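Local atomic coordinates of endoglycosidase (Bacteroides thetaiotaomicron, PDB entry 6Q64), a protein that probably hydrolyses O-glycosidic bonds of complex N-glycans as a family 18 endoglycosidase. Residues Gln136-Gln141 / Tyr152-Lys157; Asp140-Lys145 / Ala170-Asp175; Asn311-Tyr316 / Tyr345-Lys350. The protein carries 1 engineered substitution. One frame throughout, in Å; residues are numbered along the deposited sequence.

Interaction 1: Gln136-Gln141 / Tyr152-Lys157; sequences QDLGDQ and YWVEEK
G139 CA approaches the indole of W153 obliquely, 3.2 Å from both W153 CD1 and W153 NE1. One face of the indole carries Y152, whose CD2 stands 3.5 Å above the W153 plane, displaced toward the rim. The Y152 ring in turn receives W153 NE1 and E156 OE1 at its edge, in its own plane. From helix 162-179, Y169 adds an edge-to-face ring contact to W153. With CG anti to the carbonyl carbon (chi1 -77°) the indole is carried toward the loop, and chi2 of 112° turns its CD1-NE1 side to G139; a CB on that glycine would fall about 2.4 Å from W153 CD1, a clash. Beside the indole, L138 CD2 touches two successive residues of segment 152-157, reaching W153 CB at 3.8 Å and V154 CG2 at 3.5 Å. Within the loop, D137 N gives a weak hydrogen bond to D140 OD2 (3.2 Å), spanning the turn that presents L138 and G139. Replacing W153 with an alanine would probably leave G139 and Y169 without their aromatic partner and open a gap between loop and helix. Apart from W153 NE1, the atoms meeting across the segments are carbons. They pack the loop following strand 128-135 onto helix 149-155, an extra helix in the long connection between two successive strands of the TIM barrel characteristic of glycoside hydrolase family 18.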
loop_
_atom_site.group_PDB
_atom_site.type_symbol
_atom_site.label_atom_id
_atom_site.label_comp_id
_atom_site.label_asym_id
_atom_site.label_seq_id
_atom_site.Cartn_x
_atom_site.Cartn_y
_atom_site.Cartn_z
ATOM N N GLN A 136 -6.036 14.302 7.124
ATOM C CA GLN A 136 -5.879 15.771 7.233
ATOM C C GLN A 136 -6.746 16.194 8.412
ATOM O O GLN A 136 -6.157 16.501 9.461
ATOM C CB GLN A 136 -6.284 16.461 5.928
ATOM C CG GLN A 136 -6.632 17.940 6.074
ATOM C CD GLN A 136 -6.288 18.758 4.847
ATOM O OE1 GLN A 136 -5.219 18.613 4.251
ATOM N NE2 GLN A 136 -7.199 19.638 4.463
ATOM N N ASP A 137 -8.075 16.139 8.274
ATOM C CA ASP A 137 -8.994 16.608 9.352
ATOM C C ASP A 137 -9.650 15.405 10.030
ATOM O O ASP A 137 -9.690 14.332 9.401
ATOM C CB ASP A 137 -9.990 17.645 8.828
ATOM C CG ASP A 137 -9.284 18.896 8.327
ATOM O OD1 ASP A 137 -8.556 19.529 9.122
ATOM O OD2 ASP A 137 -9.417 19.199 7.135
ATOM N N LEU A 138 -10.093 15.592 11.277
ATOM C CA LEU A 138 -10.703 14.535 12.122
ATOM C C LEU A 138 -11.778 13.820 11.308
ATOM O O LEU A 138 -11.614 12.625 11.029
ATOM C CB LEU A 138 -11.293 15.154 13.390
ATOM C CG LEU A 138 -12.262 14.270 14.179
ATOM C CD1 LEU A 138 -11.708 12.878 14.416
ATOM C CD2 LEU A 138 -12.623 14.914 15.507
ATOM N N GLY A 139 -12.838 14.523 10.940
ATOM C CA GLY A 139 -13.832 13.987 9.995
ATOM C C GLY A 139 -13.303 14.084 8.581
ATOM O O GLY A 139 -13.111 15.231 8.110
ATOM N N ASP A 140 -13.044 12.951 7.935
ATOM C CA ASP A 140 -12.545 12.960 6.540
ATOM C C ASP A 140 -13.087 11.721 5.835
ATOM O O ASP A 140 -12.655 10.624 6.211
ATOM C CB ASP A 140 -11.018 13.066 6.482
ATOM C CG ASP A 140 -10.488 14.455 6.116
ATOM O OD1 ASP A 140 -11.238 15.439 6.215
ATOM O OD2 ASP A 140 -9.310 14.549 5.743
ATOM N N GLN A 141 -14.036 11.910 4.907
ATOM C CA GLN A 141 -14.553 10.854 3.993
ATOM C C GLN A 141 -15.498 9.907 4.733
ATOM O O GLN A 141 -15.935 8.951 4.096
ATOM C CB GLN A 141 -13.440 9.981 3.388
ATOM C CG GLN A 141 -12.370 10.753 2.622
ATOM C CD GLN A 141 -12.881 11.228 1.286
ATOM O OE1 GLN A 141 -12.888 10.481 0.309
ATOM N NE2 GLN A 141 -13.334 12.471 1.237
ATOM N N TYR A 152 -20.064 16.849 14.021
ATOM C CA TYR A 152 -20.499 15.438 13.899
ATOM C C TYR A 152 -19.639 14.561 14.813
ATOM O O TYR A 152 -20.166 13.645 15.480
ATOM C CB TYR A 152 -20.433 14.916 12.460
ATOM C CG TYR A 152 -20.891 13.483 12.391
ATOM C CD1 TYR A 152 -22.114 13.129 12.938
ATOM C CD2 TYR A 152 -20.090 12.477 11.874
ATOM C CE1 TYR A 152 -22.552 11.819 12.944
ATOM C CE2 TYR A 152 -20.512 11.155 11.872
ATOM C CZ TYR A 152 -21.750 10.831 12.408
ATOM O OH TYR A 152 -22.220 9.556 12.428
ATOM N N TRP A 153 -18.341 14.834 14.843
ATOM C CA TRP A 153 -17.352 13.864 15.362
ATOM C C TRP A 153 -17.075 14.125 16.847
ATOM O O TRP A 153 -17.025 13.134 17.605
ATOM C CB TRP A 153 -16.108 13.896 14.469
ATOM C CG TRP A 153 -16.324 13.167 13.174
ATOM C CD1 TRP A 153 -16.397 13.699 11.917
ATOM C CD2 TRP A 153 -16.553 11.751 13.021
ATOM N NE1 TRP A 153 -16.625 12.708 10.996
ATOM C CE2 TRP A 153 -16.734 11.506 11.646
ATOM C CE3 TRP A 153 -16.616 10.670 13.910
ATOM C CZ2 TRP A 153 -16.969 10.226 11.153
ATOM C CZ3 TRP A 153 -16.862 9.407 13.424
ATOM C CH2 TRP A 153 -17.041 9.194 12.061
ATOM N N VAL A 154 -16.974 15.399 17.255
ATOM C CA VAL A 154 -16.431 15.810 18.588
ATOM C C VAL A 154 -17.553 15.810 19.641
ATOM O O VAL A 154 -17.485 14.938 20.532
ATOM C CB VAL A 154 -15.677 17.157 18.518
ATOM C CG1 VAL A 154 -15.181 17.618 19.886
ATOM C CG2 VAL A 154 -14.514 17.103 17.528
ATOM N N GLU A 155 -18.512 16.751 19.593
ATOM C CA GLU A 155 -19.638 16.793 20.582
ATOM C C GLU A 155 -20.633 15.672 20.259
ATOM O O GLU A 155 -21.053 14.964 21.208
ATOM C CB GLU A 155 -20.377 18.139 20.694
ATOM C CG GLU A 155 -20.481 18.957 19.414
ATOM C CD GLU A 155 -19.518 20.135 19.334
ATOM O OE1 GLU A 155 -19.224 20.736 20.400
ATOM O OE2 GLU A 155 -19.069 20.454 18.204
ATOM N N GLU A 156 -20.973 15.516 18.971
ATOM C CA GLU A 156 -22.081 14.634 18.511
ATOM C C GLU A 156 -21.682 13.154 18.623
ATOM O O GLU A 156 -22.605 12.317 18.672
ATOM C CB GLU A 156 -22.544 15.027 17.100
ATOM C CG GLU A 156 -23.305 16.352 17.065
ATOM C CD GLU A 156 -24.087 16.647 15.796
ATOM O OE1 GLU A 156 -24.155 15.744 14.901
ATOM O OE2 GLU A 156 -24.628 17.783 15.710
ATOM N N LYS A 157 -20.383 12.842 18.713
ATOM C CA LYS A 157 -19.866 11.448 18.612
ATOM C C LYS A 157 -18.843 11.139 19.722
ATOM O O LYS A 157 -18.945 10.048 20.324
ATOM C CB LYS A 157 -19.298 11.234 17.209
ATOM C CG LYS A 157 -19.357 9.797 16.729
ATOM C CD LYS A 157 -20.759 9.283 16.504
ATOM C CE LYS A 157 -20.772 7.820 16.122
ATOM N NZ LYS A 157 -22.158 7.359 15.895
#

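Interaction 2: Asp140-Lys145 / Ala170-Asp175; sequences DQLTPK and ANAICD
L142 makes the whole contact from the loop side, and a single atom of it, CD1, does the touching. That methyl is 3.7 Å from A172 CB and 3.6 Å from I173 CG1, and it also lies 3.6 Å from the backbone atom I173 N, so it rests where the two residues join on the helix surface. The L142 and I173 side chains cross at about a right angle, consistent with their meeting only through L142 CD1 and I173 CG1; A172, with just its methyl, lets L142 come close to the backbone. An extended L142 side chain accounts for the reach: CG is anti to the carbonyl carbon (chi1 -70°), and CD1 continues straight on from CA (chi2 -174°). The buried area, 103 Å² over both sides, agrees with so narrow a meeting. Behind this shell the helix is held by its own backbone, C174 N bonding to A170 O at 3.1 Å and D175 N to N171 O at 2.8 Å. The loop has separate fixings: D140 O accepts a hydrogen bond from Y169 OH, and Q141 OE1 one from R107 NE. W153 of helix 149-155 packs on both L142 and A172, while I173 continues inward to W133 of strand 128-135. Away from the loop, helix 162-179 lies against helix 211-224, where R223 forms a salt bridge with D175 and a hydrogen bond with N171.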
loop_
_atom_site.group_PDB
_atom_site.type_symbol
_atom_site.label_atom_id
_atom_site.label_comp_id
_atom_site.label_asym_id
_atom_site.label_seq_id
_atom_site.Cartn_x
_atom_site.Cartn_y
_atom_site.Cartn_z
ATOM N N ASP A 140 -13.044 12.951 7.935
ATOM C CA ASP A 140 -12.545 12.960 6.540
ATOM C C ASP A 140 -13.087 11.721 5.835
ATOM O O ASP A 140 -12.655 10.624 6.211
ATOM C CB ASP A 140 -11.018 13.066 6.482
ATOM C CG ASP A 140 -10.488 14.455 6.116
ATOM O OD1 ASP A 140 -11.238 15.439 6.215
ATOM O OD2 ASP A 140 -9.310 14.549 5.743
ATOM N N GLN A 141 -14.036 11.910 4.907
ATOM C CA GLN A 141 -14.553 10.854 3.993
ATOM C C GLN A 141 -15.498 9.907 4.733
ATOM O O GLN A 141 -15.935 8.951 4.096
ATOM C CB GLN A 141 -13.440 9.981 3.388
ATOM C CG GLN A 141 -12.370 10.753 2.622
ATOM C CD GLN A 141 -12.881 11.228 1.286
ATOM O OE1 GLN A 141 -12.888 10.481 0.309
ATOM N NE2 GLN A 141 -13.334 12.471 1.237
ATOM N N LEU A 142 -15.769 10.107 6.022
ATOM C CA LEU A 142 -16.808 9.313 6.729
ATOM C C LEU A 142 -17.825 10.278 7.320
ATOM O O LEU A 142 -18.685 9.835 8.114
ATOM C CB LEU A 142 -16.188 8.439 7.822
ATOM C CG LEU A 142 -15.329 7.257 7.367
ATOM C CD1 LEU A 142 -14.916 6.420 8.574
ATOM C CD2 LEU A 142 -16.047 6.376 6.350
ATOM N N THR A 143 -17.742 11.546 6.925
ATOM C CA THR A 143 -18.623 12.600 7.484
ATOM C C THR A 143 -19.805 12.669 6.519
ATOM O O THR A 143 -19.620 12.951 5.336
ATOM C CB THR A 143 -17.801 13.844 7.905
ATOM O OG1 THR A 143 -18.680 14.963 8.026
ATOM C CG2 THR A 143 -16.621 14.191 7.014
ATOM N N PRO A 144 -21.040 12.326 6.977
ATOM C CA PRO A 144 -22.197 12.224 6.095
ATOM C C PRO A 144 -22.612 13.595 5.547
ATOM O O PRO A 144 -22.206 14.597 6.135
ATOM C CB PRO A 144 -23.312 11.623 6.978
ATOM C CG PRO A 144 -22.923 11.949 8.390
ATOM C CD PRO A 144 -21.409 12.032 8.373
ATOM N N LYS A 145 -23.385 13.578 4.447
ATOM C CA LYS A 145 -24.249 14.700 3.979
ATOM C C LYS A 145 -23.372 15.875 3.519
ATOM O O LYS A 145 -22.422 15.643 2.741
ATOM C CB LYS A 145 -25.182 15.167 5.111
ATOM C CG LYS A 145 -26.044 14.101 5.774
ATOM C CD LYS A 145 -27.359 13.846 5.061
ATOM C CE LYS A 145 -27.462 12.432 4.524
ATOM N NZ LYS A 145 -28.801 12.185 3.943
ATOM N N ALA A 170 -11.851 6.566 14.007
ATOM C CA ALA A 170 -11.022 5.381 13.719
ATOM C C ALA A 170 -11.877 4.115 13.772
ATOM O O ALA A 170 -11.682 3.231 12.936
ATOM C CB ALA A 170 -9.887 5.306 14.706
ATOM N N ASN A 171 -12.759 4.010 14.757
ATOM C CA ASN A 171 -13.545 2.770 14.956
ATOM C C ASN A 171 -14.464 2.591 13.742
ATOM O O ASN A 171 -14.846 1.427 13.459
ATOM C CB ASN A 171 -14.304 2.765 16.286
ATOM C CG ASN A 171 -13.498 2.149 17.411
ATOM O OD1 ASN A 171 -12.849 1.114 17.239
ATOM N ND2 ASN A 171 -13.508 2.802 18.557
ATOM N N ALA A 172 -14.814 3.713 13.088
ATOM C CA ALA A 172 -15.740 3.790 11.932
ATOM C C ALA A 172 -14.981 3.335 10.697
ATOM O O ALA A 172 -15.548 2.615 9.868
ATOM C CB ALA A 172 -16.266 5.187 11.736
ATOM N N ILE A 173 -13.726 3.738 10.597
ATOM C CA ILE A 173 -12.845 3.229 9.521
ATOM C C ILE A 173 -12.849 1.701 9.627
ATOM O O ILE A 173 -13.226 1.070 8.637
ATOM C CB ILE A 173 -11.459 3.869 9.632
ATOM C CG1 ILE A 173 -11.573 5.393 9.503
ATOM C CG2 ILE A 173 -10.520 3.245 8.615
ATOM C CD1 ILE A 173 -10.294 6.100 9.092
ATOM N N CYS A 174 -12.546 1.142 10.800
ATOM C CA CYS A 174 -12.500 -0.327 11.036
ATOM C C CYS A 174 -13.854 -0.928 10.708
ATOM O O CYS A 174 -13.905 -1.879 9.939
ATOM C CB CYS A 174 -12.150 -0.704 12.467
ATOM S SG CYS A 174 -10.439 -0.297 12.899
ATOM N N ASP A 175 -14.920 -0.391 11.281
ATOM C CA ASP A 175 -16.289 -0.779 10.873
ATOM C C ASP A 175 -16.250 -1.064 9.383
ATOM O O ASP A 175 -16.474 -2.222 8.994
ATOM C CB ASP A 175 -17.308 0.344 11.073
ATOM C CG ASP A 175 -17.779 0.460 12.503
ATOM O OD1 ASP A 175 -17.389 -0.420 13.329
ATOM O OD2 ASP A 175 -18.530 1.420 12.776
#

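Interaction 3: Asn311-Tyr316 / Tyr345-Lys350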
loop_
_atom_site.group_PDB
_atom_site.type_symbol
_atom_site.label_atom_id
_atom_site.label_comp_id
_atom_site.label_asym_id
_atom_site.label_seq_id
_atom_site.Cartn_x
_atom_site.Cartn_y
_atom_site.Cartn_z
ATOM N N ASN A 311 15.057 2.370 -15.415
ATOM C CA ASN A 311 16.135 2.137 -14.420
ATOM C C ASN A 311 15.694 2.657 -13.034
ATOM O O ASN A 311 16.120 2.046 -12.074
ATOM C CB ASN A 311 17.499 2.606 -14.940
ATOM C CG ASN A 311 17.593 4.096 -15.084
ATOM O OD1 ASN A 311 16.569 4.763 -15.146
ATOM N ND2 ASN A 311 18.813 4.619 -15.101
ATOM N N GLN A 312 14.787 3.632 -12.925
ATOM C CA GLN A 312 14.144 4.052 -11.643
ATOM C C GLN A 312 13.524 2.816 -11.003
ATOM O O GLN A 312 14.032 2.375 -9.974
ATOM C CB GLN A 312 13.115 5.182 -11.802
ATOM C CG GLN A 312 12.497 5.689 -10.501
ATOM C CD GLN A 312 11.762 7.017 -10.588
ATOM O OE1 GLN A 312 10.671 7.185 -11.152
ATOM N NE2 GLN A 312 12.340 8.012 -9.955
ATOM N N ILE A 313 12.490 2.222 -11.578
ATOM C CA ILE A 313 11.762 1.104 -10.893
ATOM C C ILE A 313 12.694 -0.103 -10.678
ATOM O O ILE A 313 12.446 -0.923 -9.769
ATOM C CB ILE A 313 10.481 0.702 -11.640
ATOM C CG1 ILE A 313 9.610 -0.205 -10.763
ATOM C CG2 ILE A 313 10.823 0.073 -12.981
ATOM C CD1 ILE A 313 8.142 -0.225 -11.130
ATOM N N LEU A 314 13.740 -0.263 -11.466
ATOM C CA LEU A 314 14.530 -1.512 -11.335
ATOM C C LEU A 314 15.552 -1.292 -10.235
ATOM O O LEU A 314 15.853 -2.273 -9.526
ATOM C CB LEU A 314 15.195 -1.874 -12.666
ATOM C CG LEU A 314 14.243 -2.105 -13.838
ATOM C CD1 LEU A 314 15.023 -2.377 -15.104
ATOM C CD2 LEU A 314 13.301 -3.247 -13.544
ATOM N N ASP A 315 16.067 -0.057 -10.136
ATOM C CA ASP A 315 16.972 0.342 -9.043
ATOM C C ASP A 315 16.225 0.122 -7.738
ATOM O O ASP A 315 16.783 -0.527 -6.826
ATOM C CB ASP A 315 17.421 1.794 -9.165
ATOM C CG ASP A 315 18.528 2.150 -8.186
ATOM O OD1 ASP A 315 19.519 1.358 -8.089
ATOM O OD2 ASP A 315 18.362 3.191 -7.505
ATOM N N TYR A 316 14.987 0.609 -7.678
ATOM C CA TYR A 316 14.166 0.515 -6.448
ATOM C C TYR A 316 14.070 -0.959 -6.033
ATOM O O TYR A 316 14.369 -1.362 -4.913
ATOM C CB TYR A 316 12.812 1.188 -6.647
ATOM C CG TYR A 316 12.842 2.690 -6.732
ATOM C CD1 TYR A 316 13.997 3.401 -7.037
ATOM C CD2 TYR A 316 11.696 3.428 -6.504
ATOM C CE1 TYR A 316 14.013 4.797 -7.119
ATOM C CE2 TYR A 316 11.679 4.817 -6.617
ATOM C CZ TYR A 316 12.835 5.502 -6.945
ATOM O OH TYR A 316 12.815 6.859 -7.049
ATOM N N TYR A 345 1.606 -5.083 -17.585
ATOM C CA TYR A 345 2.312 -4.944 -16.274
ATOM C C TYR A 345 3.829 -5.169 -16.464
ATOM O O TYR A 345 4.533 -5.751 -15.600
ATOM C CB TYR A 345 1.678 -5.832 -15.200
ATOM C CG TYR A 345 0.461 -5.228 -14.551
ATOM C CD1 TYR A 345 0.574 -4.224 -13.610
ATOM C CD2 TYR A 345 -0.812 -5.635 -14.898
ATOM C CE1 TYR A 345 -0.544 -3.647 -13.027
ATOM C CE2 TYR A 345 -1.942 -5.083 -14.322
ATOM C CZ TYR A 345 -1.804 -4.082 -13.383
ATOM O OH TYR A 345 -2.903 -3.531 -12.807
ATOM N N LYS A 346 4.332 -4.656 -17.581
ATOM C CA LYS A 346 5.723 -4.864 -18.036
ATOM C C LYS A 346 6.652 -4.555 -16.864
ATOM O O LYS A 346 7.471 -5.421 -16.494
ATOM C CB LYS A 346 6.020 -3.944 -19.228
ATOM C CG LYS A 346 7.413 -4.070 -19.824
ATOM C CD LYS A 346 7.676 -3.018 -20.846
ATOM C CE LYS A 346 9.051 -3.095 -21.478
ATOM N NZ LYS A 346 9.329 -1.864 -22.280
ATOM N N TRP A 347 6.518 -3.342 -16.337
ATOM C CA TRP A 347 7.538 -2.710 -15.471
ATOM C C TRP A 347 7.451 -3.327 -14.082
ATOM O O TRP A 347 8.456 -3.846 -13.584
ATOM C CB TRP A 347 7.332 -1.204 -15.457
ATOM C CG TRP A 347 7.655 -0.615 -16.791
ATOM C CD1 TRP A 347 6.825 0.092 -17.601
ATOM C CD2 TRP A 347 8.906 -0.698 -17.484
ATOM N NE1 TRP A 347 7.482 0.498 -18.731
ATOM C CE2 TRP A 347 8.755 0.011 -18.695
ATOM C CE3 TRP A 347 10.151 -1.259 -17.177
ATOM C CZ2 TRP A 347 9.791 0.139 -19.615
ATOM C CZ3 TRP A 347 11.176 -1.142 -18.089
ATOM C CH2 TRP A 347 10.984 -0.472 -19.304
ATOM N N LEU A 348 6.260 -3.351 -13.503
ATOM C CA LEU A 348 6.091 -4.028 -12.202
ATOM C C LEU A 348 6.640 -5.470 -12.269
ATOM O O LEU A 348 7.401 -5.847 -11.371
ATOM C CB LEU A 348 4.621 -3.963 -11.791
ATOM C CG LEU A 348 4.350 -4.387 -10.350
ATOM C CD1 LEU A 348 5.126 -3.521 -9.356
ATOM C CD2 LEU A 348 2.856 -4.345 -10.048
ATOM N N ARG A 349 6.299 -6.263 -13.285
ATOM C CA ARG A 349 6.689 -7.705 -13.349
ATOM C C ARG A 349 8.222 -7.853 -13.429
ATOM O O ARG A 349 8.826 -8.772 -12.780
ATOM C CB ARG A 349 6.081 -8.336 -14.597
ATOM C CG ARG A 349 4.765 -9.059 -14.384
ATOM C CD ARG A 349 4.449 -9.863 -15.633
ATOM N NE ARG A 349 3.044 -9.782 -15.968
ATOM C CZ ARG A 349 2.096 -10.530 -15.414
ATOM N NH1 ARG A 349 2.401 -11.440 -14.499
ATOM N NH2 ARG A 349 0.835 -10.377 -15.792
ATOM N N LYS A 350 8.811 -7.023 -14.277
ATOM C CA LYS A 350 10.260 -6.986 -14.493
ATOM C C LYS A 350 10.914 -6.604 -13.165
ATOM O O LYS A 350 11.825 -7.327 -12.713
ATOM C CB LYS A 350 10.605 -5.968 -15.579
ATOM C CG LYS A 350 11.951 -6.200 -16.252
ATOM C CD LYS A 350 12.210 -5.172 -17.293
ATOM C CE LYS A 350 12.660 -5.777 -18.601
ATOM N NZ LYS A 350 14.118 -6.072 -18.545
#
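I313, L314 and W347 bury the most surface here, 60, 57 and 52 Å² of a total of 220 Å²; I313 meets W347 and L348, while L314 meets K350, and the side-chain contacts are apolar. I313 points toward the second helix and uses both ends of its branched side chain. Its CD1 arrives over the backbone, 4.3 Å from W347 C and 4.4 Å from L348 N, because CG1 is anti to the backbone N (chi1 -167°) and the chain runs on extended beyond it. The other branch, CG2, comes obliquely to the indole, 4.5 Å from W347 CE3. The next residue, L314, reaches K350: its CD2 lies 4.1 Å from K350 C and 4.2 Å from K350 CG, so the lysine contributes backbone and the foot of its aliphatic chain. None of these approaches is shorter than that of L314 CD2 to K350 C, evidence of relaxed van der Waals packing without tight interlocking. Within the second segment, K346 CD lies 3.8 Å above one face of the W347 indole, offset toward the rim. The start of that helix is also anchored: with Y345 at the N-cap position, D338 takes the N-H groups of W347 and L348 on its two carboxylate oxygens. Underneath, I313 and L348 both rest on I330 of strand 329-333, and I313 also touches V284 of strand 280-285. The short helical segments run nearly parallel, crossing at -26° with axes 9.6 Å apart. Two neighbouring helices packed this way outside parallel strands, each following its own strand in the order 280-285, 311-317, 329-333, 346-358, are the alternating strand-helix arrangement of the closing part of a TIM barrel.

Overall arrangement
From the N terminus, the loop after strand 128-135 opens both of the first two contacts. Interaction 1 closes a short loop of ten intervening residues onto helix 149-155; interaction 2 starts from the same loop and ends on the next helix, 162-179, so the pairings L138/G139 with W153/V154 and L142 with A172/I173 cross along the chain. Their centres are 8 Å apart, and W153 of the first touches L142, T143 and A172 of the second, making one packed unit. Interaction 3 follows in series, closing a loop of 28 intervening residues that includes strand 329-333 and joining neighbouring helices 311-317 and 346-358 on the opposite side of the chain's centre from the other two.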